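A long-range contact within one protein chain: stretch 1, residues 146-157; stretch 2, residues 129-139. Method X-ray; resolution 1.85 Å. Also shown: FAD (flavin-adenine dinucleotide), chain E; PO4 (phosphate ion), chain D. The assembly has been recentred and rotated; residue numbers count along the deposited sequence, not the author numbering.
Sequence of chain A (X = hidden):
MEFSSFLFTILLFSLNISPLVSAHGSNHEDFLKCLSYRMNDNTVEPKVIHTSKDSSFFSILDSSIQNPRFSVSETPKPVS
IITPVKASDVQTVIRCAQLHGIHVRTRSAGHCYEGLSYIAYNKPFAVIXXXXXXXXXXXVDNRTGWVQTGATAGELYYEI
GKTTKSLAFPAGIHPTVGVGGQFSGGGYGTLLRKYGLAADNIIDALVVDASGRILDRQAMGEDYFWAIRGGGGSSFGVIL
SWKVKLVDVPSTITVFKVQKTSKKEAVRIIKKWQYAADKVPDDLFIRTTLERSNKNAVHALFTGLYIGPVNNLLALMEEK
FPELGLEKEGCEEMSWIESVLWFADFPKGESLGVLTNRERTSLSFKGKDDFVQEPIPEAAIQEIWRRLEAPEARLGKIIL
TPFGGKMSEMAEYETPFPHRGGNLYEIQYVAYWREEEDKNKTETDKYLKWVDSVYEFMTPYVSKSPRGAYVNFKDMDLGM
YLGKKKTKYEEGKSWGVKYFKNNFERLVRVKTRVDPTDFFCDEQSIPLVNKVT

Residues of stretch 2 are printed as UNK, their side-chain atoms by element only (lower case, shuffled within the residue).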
# COMPACT_ATOMS: atom_id res chain seq x y z
N TRP A 146 9.12 6.66 -16.96
CA TRP A 146 9.90 5.90 -16.00
C TRP A 146 9.82 6.57 -14.64
O TRP A 146 9.87 7.80 -14.52
CB TRP A 146 11.34 5.75 -16.47
CG TRP A 146 11.51 4.65 -17.47
CD1 TRP A 146 11.45 4.76 -18.84
CD2 TRP A 146 11.76 3.27 -17.19
NE1 TRP A 146 11.65 3.53 -19.42
CE2 TRP A 146 11.84 2.60 -18.44
CE3 TRP A 146 11.92 2.53 -16.01
CZ2 TRP A 146 12.08 1.22 -18.53
CZ3 TRP A 146 12.15 1.17 -16.11
CH2 TRP A 146 12.23 0.53 -17.36
N VAL A 147 9.65 5.76 -13.60
CA VAL A 147 9.51 6.29 -12.26
C VAL A 147 10.45 5.57 -11.31
O VAL A 147 10.21 4.41 -10.97
CB VAL A 147 8.07 6.16 -11.73
CG1 VAL A 147 7.88 7.04 -10.48
CG2 VAL A 147 7.07 6.52 -12.83
N GLN A 148 11.51 6.26 -10.90
CA GLN A 148 12.45 5.71 -9.93
C GLN A 148 11.75 5.45 -8.61
O GLN A 148 10.94 6.25 -8.15
CB GLN A 148 13.63 6.65 -9.73
CG GLN A 148 14.47 6.87 -10.97
CD GLN A 148 15.86 7.37 -10.64
OE1 GLN A 148 16.04 8.15 -9.73
NE2 GLN A 148 16.85 6.89 -11.38
N THR A 149 12.10 4.32 -7.99
CA THR A 149 11.35 3.78 -6.86
C THR A 149 11.41 4.60 -5.55
O THR A 149 10.70 4.29 -4.59
CB THR A 149 11.83 2.36 -6.55
OG1 THR A 149 13.26 2.34 -6.56
CG2 THR A 149 11.29 1.39 -7.60
N GLY A 150 12.26 5.63 -5.52
CA GLY A 150 12.34 6.49 -4.35
C GLY A 150 11.24 7.54 -4.36
O GLY A 150 11.05 8.26 -3.38
N ALA A 151 10.52 7.62 -5.48
CA ALA A 151 9.47 8.60 -5.67
C ALA A 151 8.22 8.23 -4.87
O ALA A 151 7.98 7.06 -4.59
CB ALA A 151 9.13 8.73 -7.13
N THR A 152 7.44 9.24 -4.48
CA THR A 152 6.18 8.95 -3.83
C THR A 152 5.09 9.00 -4.87
O THR A 152 5.27 9.59 -5.93
CB THR A 152 5.83 9.94 -2.72
OG1 THR A 152 5.55 11.23 -3.29
CG2 THR A 152 6.95 10.04 -1.68
N ALA A 153 3.96 8.39 -4.55
CA ALA A 153 2.76 8.48 -5.36
C ALA A 153 2.34 9.95 -5.58
O ALA A 153 1.94 10.33 -6.68
CB ALA A 153 1.63 7.70 -4.70
N GLY A 154 2.45 10.77 -4.54
CA GLY A 154 2.19 12.19 -4.67
C GLY A 154 3.07 12.92 -5.68
O GLY A 154 2.59 13.75 -6.45
N GLU A 155 4.36 12.60 -5.69
CA GLU A 155 5.28 13.23 -6.64
C GLU A 155 4.90 12.82 -8.06
O GLU A 155 4.91 13.64 -8.98
CB GLU A 155 6.74 12.86 -6.32
CG GLU A 155 7.29 13.52 -5.05
CD GLU A 155 8.51 12.80 -4.45
OE1 GLU A 155 8.92 11.73 -4.96
OE2 GLU A 155 9.05 13.31 -3.45
N LEU A 156 4.57 11.54 -8.23
CA LEU A 156 4.17 11.03 -9.53
C LEU A 156 2.90 11.73 -10.01
O LEU A 156 2.82 12.22 -11.15
CB LEU A 156 3.96 9.52 -9.47
CG LEU A 156 3.34 8.95 -10.75
CD1 LEU A 156 4.31 9.13 -11.91
CD2 LEU A 156 2.98 7.49 -10.55
N TYR A 157 1.91 11.78 -9.13
CA TYR A 157 0.67 12.48 -9.40
C TYR A 157 0.93 13.91 -9.87
O TYR A 157 0.35 14.38 -10.85
CB TYR A 157 -0.21 12.50 -8.15
CG TYR A 157 -0.82 11.17 -7.83
CD1 TYR A 157 -0.89 10.17 -8.79
CD2 TYR A 157 -1.34 10.90 -6.57
CE1 TYR A 157 -1.46 8.94 -8.50
CE2 TYR A 157 -1.92 9.67 -6.27
CZ TYR A 157 -1.97 8.71 -7.24
OH TYR A 157 -2.54 7.49 -6.97
N UNK A 129 18.10 3.18 1.77
CA UNK A 129 17.07 4.22 1.66
C UNK A 129 17.14 4.84 0.27
O UNK A 129 18.18 5.37 -0.13
c UNK A 129 17.27 5.28 2.76
o UNK A 129 15.65 6.83 1.87
o UNK A 129 15.65 6.50 4.04
c UNK A 129 16.10 6.27 2.89
N UNK A 130 16.03 4.78 -0.47
CA UNK A 130 16.00 5.17 -1.88
C UNK A 130 15.60 6.61 -2.11
O UNK A 130 15.30 7.00 -3.24
c UNK A 130 16.72 2.60 -3.42
c UNK A 130 14.34 1.94 -3.23
c UNK A 130 15.04 4.26 -2.65
c UNK A 130 15.44 2.79 -2.64
N UNK A 131 15.62 7.41 -1.05
CA UNK A 131 15.16 8.79 -1.09
C UNK A 131 15.81 9.65 -2.18
O UNK A 131 15.21 10.62 -2.63
c UNK A 131 16.95 10.23 2.00
n UNK A 131 14.88 9.12 4.81
c UNK A 131 15.78 9.82 4.13
n UNK A 131 16.45 10.80 4.72
c UNK A 131 16.87 9.67 0.61
c UNK A 131 15.41 9.44 0.26
n UNK A 131 16.00 9.54 2.85
N UNK A 132 17.02 9.31 -2.61
CA UNK A 132 17.74 10.11 -3.60
C UNK A 132 17.43 9.74 -5.04
O UNK A 132 17.71 10.50 -5.96
c UNK A 132 19.25 10.01 -3.36
n UNK A 132 20.85 10.33 -1.58
c UNK A 132 19.71 10.74 -2.12
o UNK A 132 19.03 11.66 -1.65
N UNK A 133 16.87 8.54 -5.23
CA UNK A 133 16.50 8.07 -6.56
C UNK A 133 14.99 8.14 -6.76
O UNK A 133 14.28 7.15 -6.61
c UNK A 133 19.20 7.30 -7.76
c UNK A 133 18.52 6.42 -6.72
c UNK A 133 17.00 6.63 -6.78
c UNK A 133 18.89 4.96 -6.91
N UNK A 134 14.52 9.33 -7.10
CA UNK A 134 13.09 9.58 -7.23
C UNK A 134 12.76 10.34 -8.51
O UNK A 134 11.74 11.04 -8.58
c UNK A 134 13.25 11.66 -5.75
n UNK A 134 12.14 14.08 -2.40
c UNK A 134 12.56 10.34 -6.02
c UNK A 134 12.65 12.31 -4.52
n UNK A 134 14.39 14.33 -2.00
c UNK A 134 13.39 13.79 -2.70
n UNK A 134 13.66 12.96 -3.70
N UNK A 135 13.61 10.19 -9.52
CA UNK A 135 13.45 10.91 -10.77
C UNK A 135 12.27 10.37 -11.57
O UNK A 135 12.14 9.16 -11.75
c UNK A 135 14.73 10.84 -11.60
o UNK A 135 15.80 11.48 -10.93
N UNK A 136 11.42 11.27 -12.06
CA UNK A 136 10.25 10.89 -12.83
C UNK A 136 10.27 11.52 -14.22
O UNK A 136 10.19 12.73 -14.37
c UNK A 136 8.94 11.30 -12.12
c UNK A 136 7.73 10.89 -12.97
c UNK A 136 8.86 10.65 -10.74
c UNK A 136 7.81 11.22 -9.82
N UNK A 137 10.38 10.68 -15.23
CA UNK A 137 10.38 11.18 -16.58
C UNK A 137 9.26 10.54 -17.39
O UNK A 137 9.31 9.34 -17.72
c UNK A 137 11.74 10.92 -17.22
o UNK A 137 12.78 11.23 -16.31
N UNK A 138 8.24 11.34 -17.69
CA UNK A 138 7.10 10.88 -18.45
C UNK A 138 7.27 11.16 -19.94
O UNK A 138 8.03 12.03 -20.34
c UNK A 138 5.64 10.14 -15.90
c UNK A 138 5.82 11.55 -17.95
c UNK A 138 5.68 11.57 -16.43
c UNK A 138 4.43 12.35 -16.04
N UNK A 139 6.54 10.40 -20.75
CA UNK A 139 6.43 10.66 -22.18
C UNK A 139 4.95 10.82 -22.48
O UNK A 139 4.29 9.85 -22.87
o UNK A 139 6.08 10.49 -24.98
o UNK A 139 7.62 8.96 -25.25
c UNK A 139 7.07 9.52 -22.99
c UNK A 139 6.91 9.68 -24.51
PA FAD E . 8.27 1.11 2.49
O1A FAD E . 8.24 0.87 3.97
O2A FAD E . 9.42 1.97 2.05
O5B FAD E . 8.25 -0.31 1.71
C5B FAD E . 7.36 -1.35 2.09
C4B FAD E . 7.85 -2.74 1.66
O4B FAD E . 8.26 -2.69 0.30
C3B FAD E . 9.05 -3.18 2.49
O3B FAD E . 9.02 -4.57 2.73
C2B FAD E . 10.23 -2.80 1.61
O2B FAD E . 11.36 -3.62 1.84
C1B FAD E . 9.66 -2.92 0.20
N9A FAD E . 10.27 -2.00 -0.78
C8A FAD E . 10.20 -0.63 -0.84
N7A FAD E . 10.89 -0.21 -1.93
C5A FAD E . 11.40 -1.29 -2.57
C6A FAD E . 12.17 -1.44 -3.72
N6A FAD E . 12.36 -0.43 -4.56
N1A FAD E . 12.54 -2.71 -4.13
C2A FAD E . 12.13 -3.81 -3.41
N3A FAD E . 11.37 -3.65 -2.27
C4A FAD E . 11.00 -2.41 -1.86
N1 FAD E . -2.02 0.97 0.08
C2 FAD E . -3.04 0.87 -0.85
O2 FAD E . -2.90 0.18 -1.87
N3 FAD E . -4.22 1.56 -0.64
C4 FAD E . -4.40 2.35 0.49
O4 FAD E . -5.42 3.04 0.59
C4X FAD E . -3.36 2.46 1.41
N5 FAD E . -3.45 3.34 2.48
C5X FAD E . -2.30 3.67 3.19
C6 FAD E . -2.29 4.72 4.10
C7 FAD E . -1.13 5.03 4.82
C7M FAD E . -1.13 6.16 5.80
C8 FAD E . 0.04 4.31 4.59
C8M FAD E . 1.30 4.60 5.36
C9 FAD E . 0.03 3.25 3.69
C9A FAD E . -1.15 2.90 3.02
N10 FAD E . -1.18 1.82 2.15
C10 FAD E . -2.16 1.79 1.18
C1' FAD E . -0.12 0.77 2.20
C2' FAD E . 1.08 1.06 1.31
O2' FAD E . 0.67 0.99 -0.04
C3' FAD E . 2.15 0.02 1.61
O3' FAD E . 2.59 0.22 2.94
C4' FAD E . 3.34 0.15 0.71
O4' FAD E . 4.03 -1.08 0.65
C5' FAD E . 4.31 1.15 1.29
O5' FAD E . 5.24 1.52 0.30
P FAD E . 6.42 2.52 0.73
O1P FAD E . 7.46 2.57 -0.36
O2P FAD E . 5.89 3.89 1.03
O3P FAD E . 6.87 1.81 2.11
P PO4 D . 15.39 5.24 -14.56
O1 PO4 D . 13.89 5.05 -14.51
O2 PO4 D . 15.87 4.85 -15.94
O3 PO4 D . 15.71 6.68 -14.28
O4 PO4 D . 16.05 4.38 -13.51
O HOH W 1 15.17 4.24 -6.22
O HOH W 2 10.13 12.80 -7.39

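Position 129 carries two carbons, the second bearing two oxygens, and stays clear of stretch 1; it is an aspartate, Asp129. Position 130 has four carbons forked at the second, one terminal carbon lying 3.5 Å from Thr149 OG1, which makes it Leu130; the same methyl, CD1, is 3.4 Å from N6A of the FAD.

At position 131 three carbons and a nitrogen lead to a carbon carrying two more nitrogens, a guanidinium that makes no contact with stretch 1. This is Arg131, whose NH2 forms a salt bridge with Asp129 OD2 at 2.8 Å. Position 132 has two carbons, the second carrying one oxygen and one nitrogen, and makes no contact with stretch 1: Asn132.

Position 133 again shows four carbons forked at the second, its CB 3.5 Å from Gln148 OE1, and is Leu133. It closes a type I turn begun at Leu130, and its carbonyl accepts from Gly150 N (N to O, 2.8 Å).

A second guanidinium chain, three carbons, a nitrogen and a carbon with two nitrogens, occupies position 134. Its CB packs 3.4 Å from Ala151 N and its tip reaches Glu155. In Arg134, NH2 meets Glu155 OE2 at 3.4 Å, a salt bridge whose hydrogen bond is weak.

One carbon and one oxygen at position 135, with CB 3.5 Å from Gln148 OE1, identify Ser135. Position 136 has four carbons forked at the first, one arm two carbons long, and touches Val147, Ala151, Glu155 and Leu156; this is Ile136. Its CD1 lies 3.9 Å from Ala151 CB and its CG2 4.0 Å from Leu156 CD1.

Position 137, one carbon and one oxygen, pairs through its backbone with Trp146 and is Ser137. Position 138, four carbons forked at the second, brings one terminal carbon close to Leu156 and is Leu138, whose CD2 lies 4.3 Å from Leu156 CD1. Position 139, two carbons with two oxygens on the second, makes no contact and is Asp139.

The contact is built on an antiparallel strand pair. Trp146 N donates to Ser137 O (2.8 Å), Ser137 N to Trp146 O (3.0 Å), and Gln148 N to Ser135 O (3.1 Å). Just before the second strand, the side chain of Gln148 adds a bond of its own: Ser135 N donates to Gln148 OE1 at 3.2 Å. The turn of Gly150 then fits against Leu130 and Leu133; a CB there would fall 1.9 Å from Leu130 O, so the close approach requires glycine's bare CA. Val147 and Ile136 share one face of the sheet, where Ile136 also packs against the helix through Leu156.

Stretch 2 129-139: DLRNLRSISLD
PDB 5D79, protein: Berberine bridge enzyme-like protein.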